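Local coordinates for transcriptional regulator, LacI family (Lactobacillus brevis, PDB 3JY6), which probably binds cis-regulatory DNA as a LacI-family transcription factor, the part described here being its periplasmic-binding-protein-like domain, at residues A[21-27]-A[234-240]; A[32-38]-A[248-252]. All coordinates share one frame; numbering follows the deposited sequence.

Contact 1. Residues A[21-27]-A[234-240]; sequences FSTELFK and QNPFLMG
Two helices on the same side of a parallel beta-sheet, in the N-terminal lobe of the periplasmic-binding-protein-like fold, meet near their N-terminal ends, where Phe21, Glu24, Leu25 and Lys27 face Gln234, Pro236, Phe237, Met239 and Gly240. The axes of the two short helical segments come within 6.7 Å and cross at -46°. Gly240, with no side chain, lies against the Leu25 backbone: its CA comes 3.4 Å from Leu25 O in a CA-H...O contact. A second such contact runs the other way, from Leu25 CA to Pro236 O, also 3.4 Å. CD1 of Leu25 packs against the same carbonyl oxygen and, less closely, against Met239 CB. With CG anti to the backbone N (chi1 179°), the Phe21 ring swings toward the second helix, and its CD1 packs 3.6 Å from Pro236 CB. Glu24 CB lies 3.7 Å from Pro236 CG. Met239 SD sits at the ring edge, 3.8 Å from Phe21 CZ, a Met-aromatic contact. The Gln234 amide plane is inclined 21° to the Phe21 ring, with OE1 3.7 Å from Phe21 CE1, while NE2 is held by Asp92 and Thr105. Phe237 CE1 is 3.4 Å from Lys27 O; the Lys27 ammonium turns away to a salt bridge with Asp44 of the second subunit. This is a close helix-helix crossing with a glycine at the contact point, in the alpha/beta lobe.

Contact 2. Residues A[32-38]-A[248-252]; sequences ILESRGY and LRQLA
Leu248, near the C-terminal end of helix 236-251, is the principal bump, pushed into a hollow formed by Ile32, Leu33, Arg36 and Tyr38 where helix 20-34 ends. Its CD1 lies 3.7 Å from Ile32 CG2 and equally near the Arg36 CD, whereas CD2 turns inward to Leu33 CD2 at 3.6 Å and to Tyr38 CD2 at 3.8 Å. Arg36, extended from CG to NE, is laid across the leucine, and one face of its guanidinium covers Leu248 CB, with NH1 3.6 Å away. A second bump from the same helix end, Leu251 CD1, rests over the centre of the Tyr38 ring, 3.6 Å from the centroid and 14° off the normal, a CH-pi contact; Lys8 adds a cation-pi interaction. Leu33, Tyr38 and Leu251 also touch Ile10 of strand 9-14. A Schellman motif with Gly37 as its C-prime residue closes the helix through Tyr38 N to Leu33 O and Gly37 N to Glu34 O, and beyond it Tyr38 CB points toward residues 248-252. Polar linkage is left to one water, which accepts from Arg36 NH1 at 3.1 Å and donates to Leu248 O. The chemistry implies cohesion mainly by apolar side chains, the arginine's aliphatic stem among them.

Both contacts join helices 20-34 and 236-251, contact 1 toward their N-terminal ends and contact 2 at their C-terminal ends, with centres about 17 Å apart. Contact 1 lies nearer the centre of the chain and most of its touching residues are buried (5 of 9); contact 2 is peripheral, with few buried (2 of 7). Their means differ accordingly: residues 21-27 and 234-240 come together backbone to backbone, whereas 32-38 and 248-252 are held farther apart and bridged by long side chains and a water. In contact 1 the Phe21 ring meets sulfur, proline and an amide; in contact 2 the Tyr38 ring meets leucine methyls. The second subunit reaches four residues of contact 1 but at contact 2 only Glu34, which does not touch 248-252.

Contact 1. Residues A[21-27]-A[234-240]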
loop_
_atom_site.group_PDB
_atom_site.type_symbol
_atom_site.label_atom_id
_atom_site.label_comp_id
_atom_site.label_asym_id
_atom_site.label_seq_id
_atom_site.Cartn_x
_atom_site.Cartn_y
_atom_site.Cartn_z
ATOM N N PHE A 21 2.776 -5.790 -1.866
ATOM C CA PHE A 21 3.641 -6.557 -2.761
ATOM C C PHE A 21 3.836 -5.830 -4.094
ATOM O O PHE A 21 4.920 -5.843 -4.667
ATOM C CB PHE A 21 3.029 -7.935 -3.042
ATOM C CG PHE A 21 3.842 -8.789 -3.982
ATOM C CD1 PHE A 21 4.870 -9.597 -3.500
ATOM C CD2 PHE A 21 3.584 -8.781 -5.356
ATOM C CE1 PHE A 21 5.632 -10.390 -4.367
ATOM C CE2 PHE A 21 4.338 -9.567 -6.237
ATOM C CZ PHE A 21 5.370 -10.379 -5.742
ATOM N N SER A 22 2.771 -5.208 -4.583
ATOM C CA SER A 22 2.811 -4.501 -5.850
ATOM C C SER A 22 3.573 -3.191 -5.802
ATOM O O SER A 22 4.409 -2.919 -6.663
ATOM C CB SER A 22 1.389 -4.228 -6.342
ATOM O OG SER A 22 0.786 -5.432 -6.752
ATOM N N THR A 23 3.283 -2.373 -4.803
ATOM C CA THR A 23 3.956 -1.095 -4.700
ATOM C C THR A 23 5.439 -1.261 -4.462
ATOM O O THR A 23 6.215 -0.463 -4.958
ATOM C CB THR A 23 3.337 -0.224 -3.602
ATOM O OG1 THR A 23 3.294 -0.953 -2.368
ATOM C CG2 THR A 23 1.938 0.196 -4.002
ATOM N N GLU A 24 5.828 -2.293 -3.715
ATOM C CA GLU A 24 7.250 -2.551 -3.449
ATOM C C GLU A 24 7.862 -3.068 -4.735
ATOM O O GLU A 24 8.994 -2.729 -5.080
ATOM C CB GLU A 24 7.465 -3.625 -2.358
ATOM C CG GLU A 24 7.492 -3.100 -0.940
ATOM C CD GLU A 24 8.649 -2.151 -0.721
ATOM O OE1 GLU A 24 9.812 -2.607 -0.740
ATOM O OE2 GLU A 24 8.410 -0.939 -0.549
ATOM N N LEU A 25 7.122 -3.938 -5.414
ATOM C CA LEU A 25 7.586 -4.499 -6.676
ATOM C C LEU A 25 7.983 -3.323 -7.551
ATOM O O LEU A 25 9.088 -3.284 -8.093
ATOM C CB LEU A 25 6.470 -5.280 -7.372
ATOM C CG LEU A 25 6.925 -6.112 -8.560
ATOM C CD1 LEU A 25 7.573 -7.366 -8.025
ATOM C CD2 LEU A 25 5.748 -6.482 -9.431
ATOM N N PHE A 26 7.069 -2.367 -7.675
ATOM C CA PHE A 26 7.313 -1.171 -8.475
ATOM C C PHE A 26 8.534 -0.374 -8.016
ATOM O O PHE A 26 9.277 0.163 -8.844
ATOM C CB PHE A 26 6.103 -0.252 -8.462
ATOM C CG PHE A 26 6.237 0.924 -9.386
ATOM C CD1 PHE A 26 6.258 0.749 -10.775
ATOM C CD2 PHE A 26 6.333 2.213 -8.872
ATOM C CE1 PHE A 26 6.369 1.850 -11.646
ATOM C CE2 PHE A 26 6.445 3.321 -9.729
ATOM C CZ PHE A 26 6.461 3.137 -11.125
ATOM N N LYS A 27 8.720 -0.258 -6.703
ATOM C CA LYS A 27 9.882 0.452 -6.185
ATOM C C LYS A 27 11.158 -0.244 -6.651
ATOM O O LYS A 27 12.142 0.411 -6.970
ATOM C CB LYS A 27 9.849 0.492 -4.658
ATOM C CG LYS A 27 8.961 1.576 -4.083
ATOM C CD LYS A 27 9.044 1.567 -2.562
ATOM C CE LYS A 27 8.059 2.529 -1.952
ATOM N NZ LYS A 27 8.369 3.929 -2.331
ATOM N N GLN A 234 8.376 -12.630 0.380
ATOM C CA GLN A 234 8.719 -12.891 -1.016
ATOM C C GLN A 234 9.821 -11.993 -1.579
ATOM O O GLN A 234 10.312 -12.263 -2.668
ATOM C CB GLN A 234 7.489 -12.745 -1.900
ATOM C CG GLN A 234 6.700 -14.008 -2.083
ATOM C CD GLN A 234 5.468 -13.770 -2.922
ATOM O OE1 GLN A 234 4.442 -13.275 -2.434
ATOM N NE2 GLN A 234 5.563 -14.103 -4.204
ATOM N N ASN A 235 10.207 -10.943 -0.846
ATOM C CA ASN A 235 11.246 -10.015 -1.310
ATOM C C ASN A 235 10.739 -9.296 -2.575
ATOM O O ASN A 235 11.421 -9.281 -3.591
ATOM C CB ASN A 235 12.528 -10.778 -1.693
ATOM C CG ASN A 235 13.356 -11.207 -0.495
ATOM O OD1 ASN A 235 14.052 -12.234 -0.536
ATOM N ND2 ASN A 235 13.313 -10.414 0.566
ATOM N N PRO A 236 9.544 -8.695 -2.523
ATOM C CA PRO A 236 8.997 -7.998 -3.697
ATOM C C PRO A 236 9.893 -6.938 -4.343
ATOM O O PRO A 236 9.907 -6.794 -5.570
ATOM C CB PRO A 236 7.681 -7.419 -3.177
ATOM C CG PRO A 236 7.942 -7.253 -1.700
ATOM C CD PRO A 236 8.672 -8.518 -1.353
ATOM N N PHE A 237 10.635 -6.195 -3.530
ATOM C CA PHE A 237 11.526 -5.180 -4.081
ATOM C C PHE A 237 12.554 -5.900 -4.953
ATOM O O PHE A 237 12.860 -5.465 -6.071
ATOM C CB PHE A 237 12.265 -4.419 -2.967
ATOM C CG PHE A 237 13.128 -3.283 -3.473
ATOM C CD1 PHE A 237 12.618 -1.987 -3.576
ATOM C CD2 PHE A 237 14.452 -3.515 -3.866
ATOM C CE1 PHE A 237 13.424 -0.920 -4.066
ATOM C CE2 PHE A 237 15.266 -2.469 -4.358
ATOM C CZ PHE A 237 14.748 -1.170 -4.455
ATOM N N LEU A 238 13.073 -7.008 -4.436
ATOM C CA LEU A 238 14.075 -7.783 -5.154
ATOM C C LEU A 238 13.501 -8.413 -6.410
ATOM O O LEU A 238 14.167 -8.467 -7.441
ATOM C CB LEU A 238 14.659 -8.867 -4.244
ATOM C CG LEU A 238 15.789 -9.697 -4.843
ATOM C CD1 LEU A 238 16.979 -8.805 -5.128
ATOM C CD2 LEU A 238 16.176 -10.798 -3.875
ATOM N N MET A 239 12.271 -8.905 -6.327
ATOM C CA MET A 239 11.628 -9.510 -7.491
ATOM C C MET A 239 11.427 -8.410 -8.547
ATOM O O MET A 239 11.644 -8.623 -9.745
ATOM C CB MET A 239 10.280 -10.135 -7.089
ATOM C CG MET A 239 10.365 -11.421 -6.234
ATOM S SD MET A 239 8.732 -12.122 -5.803
ATOM C CE MET A 239 8.358 -13.060 -7.251
ATOM N N GLY A 240 11.049 -7.224 -8.080
ATOM C CA GLY A 240 10.837 -6.098 -8.981
ATOM C C GLY A 240 12.133 -5.625 -9.625
ATOM O O GLY A 240 12.174 -5.297 -10.815
#

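Contact 2. Residues A[32-38]-A[248-252]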
loop_
_atom_site.group_PDB
_atom_site.type_symbol
_atom_site.label_atom_id
_atom_site.label_comp_id
_atom_site.label_asym_id
_atom_site.label_seq_id
_atom_site.Cartn_x
_atom_site.Cartn_y
_atom_site.Cartn_z
ATOM N N ILE A 32 16.112 0.122 -10.448
ATOM C CA ILE A 32 16.994 -0.471 -11.456
ATOM C C ILE A 32 16.876 0.281 -12.780
ATOM O O ILE A 32 17.890 0.636 -13.390
ATOM C CB ILE A 32 16.678 -1.976 -11.694
ATOM C CG1 ILE A 32 17.018 -2.780 -10.440
ATOM C CG2 ILE A 32 17.502 -2.520 -12.877
ATOM C CD1 ILE A 32 18.477 -2.660 -9.988
ATOM N N LEU A 33 15.644 0.546 -13.214
ATOM C CA LEU A 33 15.433 1.254 -14.477
ATOM C C LEU A 33 16.071 2.654 -14.519
ATOM O O LEU A 33 16.461 3.139 -15.583
ATOM C CB LEU A 33 13.942 1.377 -14.781
ATOM C CG LEU A 33 13.125 0.144 -15.162
ATOM C CD1 LEU A 33 11.708 0.602 -15.531
ATOM C CD2 LEU A 33 13.777 -0.598 -16.336
ATOM N N GLU A 34 16.183 3.285 -13.356
ATOM C CA GLU A 34 16.758 4.621 -13.245
ATOM C C GLU A 34 18.230 4.642 -13.643
ATOM O O GLU A 34 18.698 5.586 -14.260
ATOM C CB GLU A 34 16.602 5.132 -11.803
ATOM C CG GLU A 34 17.034 6.579 -11.559
ATOM C CD GLU A 34 18.548 6.792 -11.665
ATOM O OE1 GLU A 34 19.320 6.064 -10.995
ATOM O OE2 GLU A 34 18.970 7.703 -12.417
ATOM N N SER A 35 18.954 3.588 -13.294
ATOM C CA SER A 35 20.373 3.519 -13.603
ATOM C C SER A 35 20.655 3.654 -15.091
ATOM O O SER A 35 21.799 3.850 -15.486
ATOM C CB SER A 35 20.971 2.207 -13.093
ATOM O OG SER A 35 20.447 1.095 -13.803
ATOM N N ARG A 36 19.616 3.558 -15.918
ATOM C CA ARG A 36 19.811 3.668 -17.355
ATOM C C ARG A 36 18.892 4.661 -18.068
ATOM O O ARG A 36 18.721 4.596 -19.284
ATOM C CB ARG A 36 19.706 2.283 -18.001
ATOM C CG ARG A 36 20.736 1.303 -17.456
ATOM C CD ARG A 36 20.853 0.063 -18.323
ATOM N NE ARG A 36 21.690 -0.968 -17.705
ATOM C CZ ARG A 36 21.894 -2.172 -18.237
ATOM N NH1 ARG A 36 21.325 -2.490 -19.392
ATOM N NH2 ARG A 36 22.659 -3.061 -17.613
ATOM N N GLY A 37 18.308 5.590 -17.313
ATOM C CA GLY A 37 17.453 6.597 -17.924
ATOM C C GLY A 37 16.029 6.186 -18.213
ATOM O O GLY A 37 15.252 6.959 -18.775
ATOM N N TYR A 38 15.672 4.966 -17.842
ATOM C CA TYR A 38 14.323 4.492 -18.072
ATOM C C TYR A 38 13.443 4.866 -16.880
ATOM O O TYR A 38 13.920 5.019 -15.750
ATOM C CB TYR A 38 14.348 2.978 -18.316
ATOM C CG TYR A 38 14.812 2.624 -19.720
ATOM C CD1 TYR A 38 13.920 2.652 -20.802
ATOM C CD2 TYR A 38 16.146 2.318 -19.979
ATOM C CE1 TYR A 38 14.351 2.383 -22.113
ATOM C CE2 TYR A 38 16.586 2.051 -21.287
ATOM C CZ TYR A 38 15.678 2.090 -22.348
ATOM O OH TYR A 38 16.100 1.865 -23.647
ATOM N N LEU A 248 16.009 -4.493 -18.920
ATOM C CA LEU A 248 17.113 -3.723 -19.468
ATOM C C LEU A 248 17.946 -4.577 -20.428
ATOM O O LEU A 248 18.531 -4.057 -21.370
ATOM C CB LEU A 248 17.994 -3.198 -18.342
ATOM C CG LEU A 248 17.331 -2.166 -17.425
ATOM C CD1 LEU A 248 18.332 -1.717 -16.369
ATOM C CD2 LEU A 248 16.865 -0.969 -18.244
ATOM N N ARG A 249 18.000 -5.883 -20.179
ATOM C CA ARG A 249 18.752 -6.781 -21.048
ATOM C C ARG A 249 18.020 -6.916 -22.377
ATOM O O ARG A 249 18.649 -6.999 -23.432
ATOM C CB ARG A 249 18.931 -8.154 -20.390
ATOM C CG ARG A 249 20.031 -8.200 -19.341
ATOM C CD ARG A 249 19.996 -9.502 -18.566
ATOM N NE ARG A 249 20.150 -10.680 -19.431
ATOM C CZ ARG A 249 19.818 -11.912 -19.051
ATOM N NH1 ARG A 249 19.318 -12.111 -17.838
ATOM N NH2 ARG A 249 19.980 -12.939 -19.870
ATOM N N GLN A 250 16.692 -6.927 -22.335
ATOM C CA GLN A 250 15.910 -7.033 -23.566
ATOM C C GLN A 250 16.011 -5.706 -24.335
ATOM O O GLN A 250 16.129 -5.706 -25.559
ATOM C CB GLN A 250 14.434 -7.343 -23.265
ATOM C CG GLN A 250 14.161 -8.651 -22.490
ATOM C CD GLN A 250 12.692 -8.772 -22.039
ATOM O OE1 GLN A 250 12.164 -7.876 -21.389
ATOM N NE2 GLN A 250 12.041 -9.870 -22.390
ATOM N N LEU A 251 15.981 -4.587 -23.605
ATOM C CA LEU A 251 16.067 -3.249 -24.203
ATOM C C LEU A 251 17.423 -3.003 -24.843
ATOM O O LEU A 251 17.557 -2.181 -25.758
ATOM C CB LEU A 251 15.823 -2.172 -23.141
ATOM C CG LEU A 251 14.386 -2.037 -22.634
ATOM C CD1 LEU A 251 14.344 -1.122 -21.412
ATOM C CD2 LEU A 251 13.502 -1.496 -23.752
ATOM N N ALA A 252 18.426 -3.706 -24.332
ATOM C CA ALA A 252 19.780 -3.610 -24.827
ATOM C C ALA A 252 19.963 -4.544 -26.030
ATOM O O ALA A 252 21.074 -4.713 -26.521
ATOM C CB ALA A 252 20.752 -3.974 -23.725
HETATM O O HOH W 1 19.445 -1.121 -21.513
#